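Local coordinates for protein alpha-fucosidase (Bifidobacterium bifidum, PDB 2EAC) that probably hydrolyses alpha-L-fucosides as a calcium-binding family 95 glycoside hydrolase, this chain being the catalytic piece of a longer membrane-linked protein, at residues N56-G61 against A184-N189; A329-V334 against Y378-T383. All coordinates share one frame; numbering follows the deposited sequence.

How the contacts relate
Both contacts are mostly buried, but they belong to different parts of the chain. Contact 1 lies in the N-terminal beta domain and joins turns from two antiparallel sheets. Contact 2 lies in the family 95 catalytic part and joins the end of helix 316-331 and the turn after it to helix 365-386. Its centre is about 14 Å from that of the chain, against about 19 Å for contact 1, where K58 and N189 are partly exposed. Helix 316-331 also touches S185 and N186 of contact 1. Helix 365-386 ends at S386, which shares a calcium ion with G57. Contact 1 relies on amide hydrogen bonds and a water, contact 2 on one arginine against a helix end.

Contact 1: N56-G61 against A184-N189; sequences NGKIGG and ASNPDN. With CA (calcium ion), chain C.
An Asx turn at N56 packs on the turn after strand 176-185, where N56 meets S185 and N186. The N56 amide works in both directions. Its ND2 donates to S185 O at 3.1 Å with an N-H...O angle of 160°, coming from above the plane of that carbonyl. Its OD1 accepts from K58 N and I59 N, each at 2.8 Å, which arrive from opposite faces of the amide plane. In return N186 ND2 donates to N56 O at 2.7 Å. This acceptor lies in the N186 amide plane, and N390 OD1 takes a second bond from ND2.

The turns belong to the two sheets of the N-terminal beta domain. N56-K58 joins strand 52-55 to strand 59-63, and the turn after A184-S185 leads from strand 176-185 to strand 190-197. G57 O binds calcium at 2.9 Å, together with E77, S386 and L393. An alanine in place of N56 would probably leave the K58 and I59 amides without their shared acceptor and S185 O without this donor, so the turn at the calcium could shift.

The K58 chain bends at its last two torsions and crosses N189 at about a right angle. Its NZ makes a weak bond to N189 OD1 at 3.1 Å, and a water joins it to N186 O. On the apolar side, I59 CG1 lies 4.4 Å from A184 CB.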
loop_
_atom_site.group_PDB
_atom_site.type_symbol
_atom_site.label_atom_id
_atom_site.label_comp_id
_atom_site.label_asym_id
_atom_site.label_seq_id
_atom_site.Cartn_x
_atom_site.Cartn_y
_atom_site.Cartn_z
ATOM N N ASN A 56 -5.308 -11.859 -9.309
ATOM C CA ASN A 56 -4.899 -11.241 -10.592
ATOM C C ASN A 56 -5.139 -9.736 -10.593
ATOM O O ASN A 56 -5.330 -9.129 -11.673
ATOM C CB ASN A 56 -5.665 -11.871 -11.783
ATOM C CG ASN A 56 -7.160 -11.650 -11.687
ATOM O OD1 ASN A 56 -7.625 -10.938 -10.788
ATOM N ND2 ASN A 56 -7.934 -12.268 -12.601
ATOM N N GLY A 57 -5.145 -9.168 -9.379
ATOM C CA GLY A 57 -5.455 -7.781 -9.158
ATOM C C GLY A 57 -6.936 -7.488 -9.007
ATOM O O GLY A 57 -7.313 -6.399 -8.543
ATOM N N LYS A 58 -7.774 -8.448 -9.413
ATOM C CA LYS A 58 -9.249 -8.296 -9.410
ATOM C C LYS A 58 -9.957 -9.412 -8.627
ATOM O O LYS A 58 -10.670 -9.138 -7.689
ATOM C CB LYS A 58 -9.757 -8.190 -10.841
ATOM C CG LYS A 58 -8.873 -7.241 -11.704
ATOM C CD LYS A 58 -9.567 -6.682 -12.930
ATOM C CE LYS A 58 -9.479 -7.579 -14.149
ATOM N NZ LYS A 58 -8.177 -8.257 -14.143
ATOM N N ILE A 59 -9.759 -10.678 -9.002
ATOM C CA ILE A 59 -10.227 -11.780 -8.154
ATOM C C ILE A 59 -9.066 -12.400 -7.386
ATOM O O ILE A 59 -7.901 -12.327 -7.832
ATOM C CB ILE A 59 -10.985 -12.910 -8.958
ATOM C CG1 ILE A 59 -10.115 -13.447 -10.115
ATOM C CG2 ILE A 59 -12.403 -12.421 -9.399
ATOM C CD1 ILE A 59 -10.768 -14.585 -10.924
ATOM N N GLY A 60 -9.379 -13.017 -6.238
ATOM C CA GLY A 60 -8.332 -13.618 -5.435
ATOM C C GLY A 60 -8.838 -14.806 -4.684
ATOM O O GLY A 60 -10.053 -14.958 -4.446
ATOM N N GLY A 61 -7.904 -15.679 -4.321
ATOM C CA GLY A 61 -8.240 -16.834 -3.545
ATOM C C GLY A 61 -7.271 -16.955 -2.392
ATOM O O GLY A 61 -6.168 -16.422 -2.451
ATOM N N ALA A 184 -4.624 -17.275 -10.545
ATOM C CA ALA A 184 -5.576 -16.370 -11.155
ATOM C C ALA A 184 -4.865 -15.563 -12.220
ATOM O O ALA A 184 -3.960 -14.779 -11.910
ATOM C CB ALA A 184 -6.209 -15.439 -10.115
ATOM N N SER A 185 -5.282 -15.761 -13.467
ATOM C CA SER A 185 -4.612 -15.141 -14.604
ATOM C C SER A 185 -5.038 -13.705 -14.830
ATOM O O SER A 185 -6.238 -13.406 -14.893
ATOM C CB SER A 185 -4.870 -15.956 -15.881
ATOM O OG SER A 185 -4.441 -15.212 -17.013
ATOM N N ASN A 186 -4.077 -12.803 -14.971
ATOM C CA ASN A 186 -4.433 -11.454 -15.381
ATOM C C ASN A 186 -4.766 -11.406 -16.909
ATOM O O ASN A 186 -5.817 -10.893 -17.268
ATOM C CB ASN A 186 -3.383 -10.418 -14.937
ATOM C CG ASN A 186 -3.849 -8.972 -15.149
ATOM O OD1 ASN A 186 -3.558 -8.377 -16.186
ATOM N ND2 ASN A 186 -4.606 -8.417 -14.178
ATOM N N PRO A 187 -3.880 -11.941 -17.805
ATOM C CA PRO A 187 -4.207 -11.877 -19.252
ATOM C C PRO A 187 -5.553 -12.475 -19.652
ATOM O O PRO A 187 -6.213 -11.935 -20.535
ATOM C CB PRO A 187 -3.074 -12.656 -19.919
ATOM C CG PRO A 187 -1.978 -12.610 -18.990
ATOM C CD PRO A 187 -2.554 -12.533 -17.592
ATOM N N ASP A 188 -5.957 -13.570 -19.004
ATOM C CA ASP A 188 -7.222 -14.215 -19.326
ATOM C C ASP A 188 -8.306 -13.958 -18.265
ATOM O O ASP A 188 -9.429 -14.442 -18.379
ATOM C CB ASP A 188 -7.022 -15.710 -19.625
ATOM C CG ASP A 188 -6.319 -15.929 -20.959
ATOM O OD1 ASP A 188 -6.809 -15.414 -21.995
ATOM O OD2 ASP A 188 -5.247 -16.554 -20.975
ATOM N N ASN A 189 -7.959 -13.164 -17.255
ATOM C CA ASN A 189 -8.939 -12.641 -16.309
ATOM C C ASN A 189 -9.741 -13.748 -15.636
ATOM O O ASN A 189 -10.948 -13.629 -15.439
ATOM C CB ASN A 189 -9.875 -11.638 -16.988
ATOM C CG ASN A 189 -10.613 -10.762 -15.958
ATOM O OD1 ASN A 189 -10.111 -10.561 -14.848
ATOM N ND2 ASN A 189 -11.798 -10.267 -16.310
HETATM CA CA CA C . -7.435 -4.425 -6.466
HETATM O O HOH W 1 -7.389 -8.990 -16.835
#

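Contact 2: A329-V334 against Y378-T383; sequences AIYDRV and YGRYLT
R380 sets one face of its guanidinium under V334 and its edge against the end of helix 316-331. R380 CG stands beside the backbone N, anti to the carbonyl carbon (chi1 -60°), and the chain bends at its second and third torsions to bring the guanidinium there. V334 CB stands 3.6 Å above the guanidinium plane of R380, over its centre. V334 CG2 reaches over the same group toward NH1, at 3.6 Å from that atom. The carbonyl oxygen of I330 lies at the guanidinium edge, in its plane. R380 NH1 gives it a weak hydrogen bond of 3.3 Å, with an N-H...O angle of 154°. The positive charge of R380 at this carbonyl end would probably be favoured by the helix dipole. I330 O also accepts a backbone bond from R333 N. A type I turn from Y331 to V334 follows the helix end. R380 NH1 has a further partner in A435 O. The modelled approach of NH2 to the carbonyl of Y331 is too short to be trusted.

As modelled, R380 NH2 lies over one face of the Y331 ring. The two planes are 51° apart, so they do not stack. R380 CZ is 5.7 Å from the Y331 ring centroid, a long cation-pi contact that is at most a weak attraction. Y331 CG is anti to the backbone N, which carries the ring toward helix 365-386. There Y331 CE1 meets Y381 CB at 4.2 Å.

The hydroxyl ends of both tyrosines bond outside the pair, Y331 OH with D18 and Y381 OH with P53 O. R333 turns away to a salt bridge with E439. Helix 316-331 thus ends against helix 365-386. Helix 767-780 touches R380 through T773, and strand 52-55 of the N-terminal beta domain packs on Y381 through F54.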
loop_
_atom_site.group_PDB
_atom_site.type_symbol
_atom_site.label_atom_id
_atom_site.label_comp_id
_atom_site.label_asym_id
_atom_site.label_seq_id
_atom_site.Cartn_x
_atom_site.Cartn_y
_atom_site.Cartn_z
ATOM N N ALA A 329 7.151 -12.049 -15.432
ATOM C CA ALA A 329 7.758 -10.904 -16.084
ATOM C C ALA A 329 7.908 -9.768 -15.074
ATOM O O ALA A 329 8.897 -9.043 -15.109
ATOM C CB ALA A 329 6.934 -10.442 -17.302
ATOM N N ILE A 330 6.928 -9.622 -14.182
ATOM C CA ILE A 330 7.034 -8.659 -13.089
ATOM C C ILE A 330 7.832 -9.224 -11.904
ATOM O O ILE A 330 8.707 -8.557 -11.380
ATOM C CB ILE A 330 5.642 -8.213 -12.585
ATOM C CG1 ILE A 330 4.818 -7.624 -13.746
ATOM C CG2 ILE A 330 5.795 -7.169 -11.437
ATOM C CD1 ILE A 330 3.332 -7.574 -13.456
ATOM N N TYR A 331 7.522 -10.446 -11.485
ATOM C CA TYR A 331 8.081 -10.991 -10.259
ATOM C C TYR A 331 9.607 -11.119 -10.353
ATOM O O TYR A 331 10.339 -10.801 -9.389
ATOM C CB TYR A 331 7.457 -12.354 -9.905
ATOM C CG TYR A 331 8.013 -12.910 -8.618
ATOM C CD1 TYR A 331 7.474 -12.523 -7.356
ATOM C CD2 TYR A 331 9.088 -13.798 -8.629
ATOM C CE1 TYR A 331 8.017 -13.014 -6.151
ATOM C CE2 TYR A 331 9.620 -14.295 -7.437
ATOM C CZ TYR A 331 9.079 -13.911 -6.205
ATOM O OH TYR A 331 9.628 -14.424 -5.035
ATOM N N ASP A 332 10.084 -11.561 -11.515
ATOM C CA ASP A 332 11.517 -11.782 -11.728
ATOM C C ASP A 332 12.351 -10.537 -12.008
ATOM O O ASP A 332 13.561 -10.661 -12.158
ATOM C CB ASP A 332 11.734 -12.834 -12.811
ATOM C CG ASP A 332 11.423 -14.205 -12.318
ATOM O OD1 ASP A 332 11.406 -14.399 -11.083
ATOM O OD2 ASP A 332 11.201 -15.104 -13.140
ATOM N N ARG A 333 11.738 -9.340 -12.010
ATOM C CA ARG A 333 12.509 -8.087 -12.207
ATOM C C ARG A 333 13.584 -7.851 -11.131
ATOM O O ARG A 333 14.643 -7.229 -11.379
ATOM C CB ARG A 333 11.572 -6.876 -12.451
ATOM C CG ARG A 333 10.531 -7.277 -13.480
ATOM C CD ARG A 333 9.950 -6.306 -14.533
ATOM N NE ARG A 333 9.080 -5.362 -13.945
ATOM C CZ ARG A 333 8.004 -4.770 -14.447
ATOM N NH1 ARG A 333 7.485 -5.000 -15.648
ATOM N NH2 ARG A 333 7.430 -3.883 -13.645
ATOM N N VAL A 334 13.338 -8.400 -9.952
ATOM C CA VAL A 334 14.190 -8.146 -8.809
ATOM C C VAL A 334 14.700 -9.486 -8.265
ATOM O O VAL A 334 13.896 -10.438 -8.056
ATOM C CB VAL A 334 13.425 -7.374 -7.690
ATOM C CG1 VAL A 334 14.260 -7.336 -6.381
ATOM C CG2 VAL A 334 13.057 -5.961 -8.154
ATOM N N TYR A 378 7.619 -11.608 -0.703
ATOM C CA TYR A 378 6.169 -11.698 -0.535
ATOM C C TYR A 378 5.459 -10.341 -0.715
ATOM O O TYR A 378 4.381 -10.315 -1.278
ATOM C CB TYR A 378 5.866 -12.247 0.857
ATOM C CG TYR A 378 4.525 -12.905 1.094
ATOM C CD1 TYR A 378 3.886 -13.683 0.122
ATOM C CD2 TYR A 378 3.941 -12.826 2.349
ATOM C CE1 TYR A 378 2.643 -14.349 0.422
ATOM C CE2 TYR A 378 2.756 -13.473 2.654
ATOM C CZ TYR A 378 2.121 -14.244 1.696
ATOM O OH TYR A 378 0.968 -14.868 2.092
ATOM N N GLY A 379 6.069 -9.236 -0.244
ATOM C CA GLY A 379 5.552 -7.888 -0.488
ATOM C C GLY A 379 5.476 -7.545 -1.977
ATOM O O GLY A 379 4.536 -6.894 -2.422
ATOM N N ARG A 380 6.467 -7.968 -2.748
ATOM C CA ARG A 380 6.383 -7.849 -4.196
ATOM C C ARG A 380 5.276 -8.792 -4.770
ATOM O O ARG A 380 4.399 -8.345 -5.516
ATOM C CB ARG A 380 7.776 -8.058 -4.860
ATOM C CG ARG A 380 8.920 -7.018 -4.398
ATOM C CD ARG A 380 9.916 -6.578 -5.602
ATOM N NE ARG A 380 9.951 -7.702 -6.456
ATOM C CZ ARG A 380 9.743 -7.854 -7.741
ATOM N NH1 ARG A 380 9.662 -6.898 -8.661
ATOM N NH2 ARG A 380 9.753 -9.111 -8.070
ATOM N N TYR A 381 5.306 -10.074 -4.411
ATOM C CA TYR A 381 4.277 -11.019 -4.826
ATOM C C TYR A 381 2.881 -10.454 -4.554
ATOM O O TYR A 381 1.990 -10.539 -5.402
ATOM C CB TYR A 381 4.411 -12.310 -4.021
ATOM C CG TYR A 381 3.270 -13.281 -4.278
ATOM C CD1 TYR A 381 3.289 -14.114 -5.393
ATOM C CD2 TYR A 381 2.144 -13.328 -3.427
ATOM C CE1 TYR A 381 2.226 -15.018 -5.662
ATOM C CE2 TYR A 381 1.098 -14.196 -3.684
ATOM C CZ TYR A 381 1.140 -15.045 -4.801
ATOM O OH TYR A 381 0.081 -15.902 -5.043
ATOM N N LEU A 382 2.669 -9.948 -3.330
ATOM C CA LEU A 382 1.336 -9.483 -2.897
ATOM C C LEU A 382 0.861 -8.253 -3.675
ATOM O O LEU A 382 -0.322 -8.053 -3.820
ATOM C CB LEU A 382 1.279 -9.245 -1.369
ATOM C CG LEU A 382 1.349 -10.504 -0.452
ATOM C CD1 LEU A 382 1.621 -10.101 1.026
ATOM C CD2 LEU A 382 0.085 -11.413 -0.568
ATOM N N THR A 383 1.787 -7.417 -4.134
ATOM C CA THR A 383 1.458 -6.295 -5.016
ATOM C C THR A 383 0.899 -6.821 -6.359
ATOM O O THR A 383 -0.112 -6.340 -6.849
ATOM C CB THR A 383 2.689 -5.388 -5.295
ATOM O OG1 THR A 383 3.265 -4.903 -4.045
ATOM C CG2 THR A 383 2.255 -4.188 -6.155
#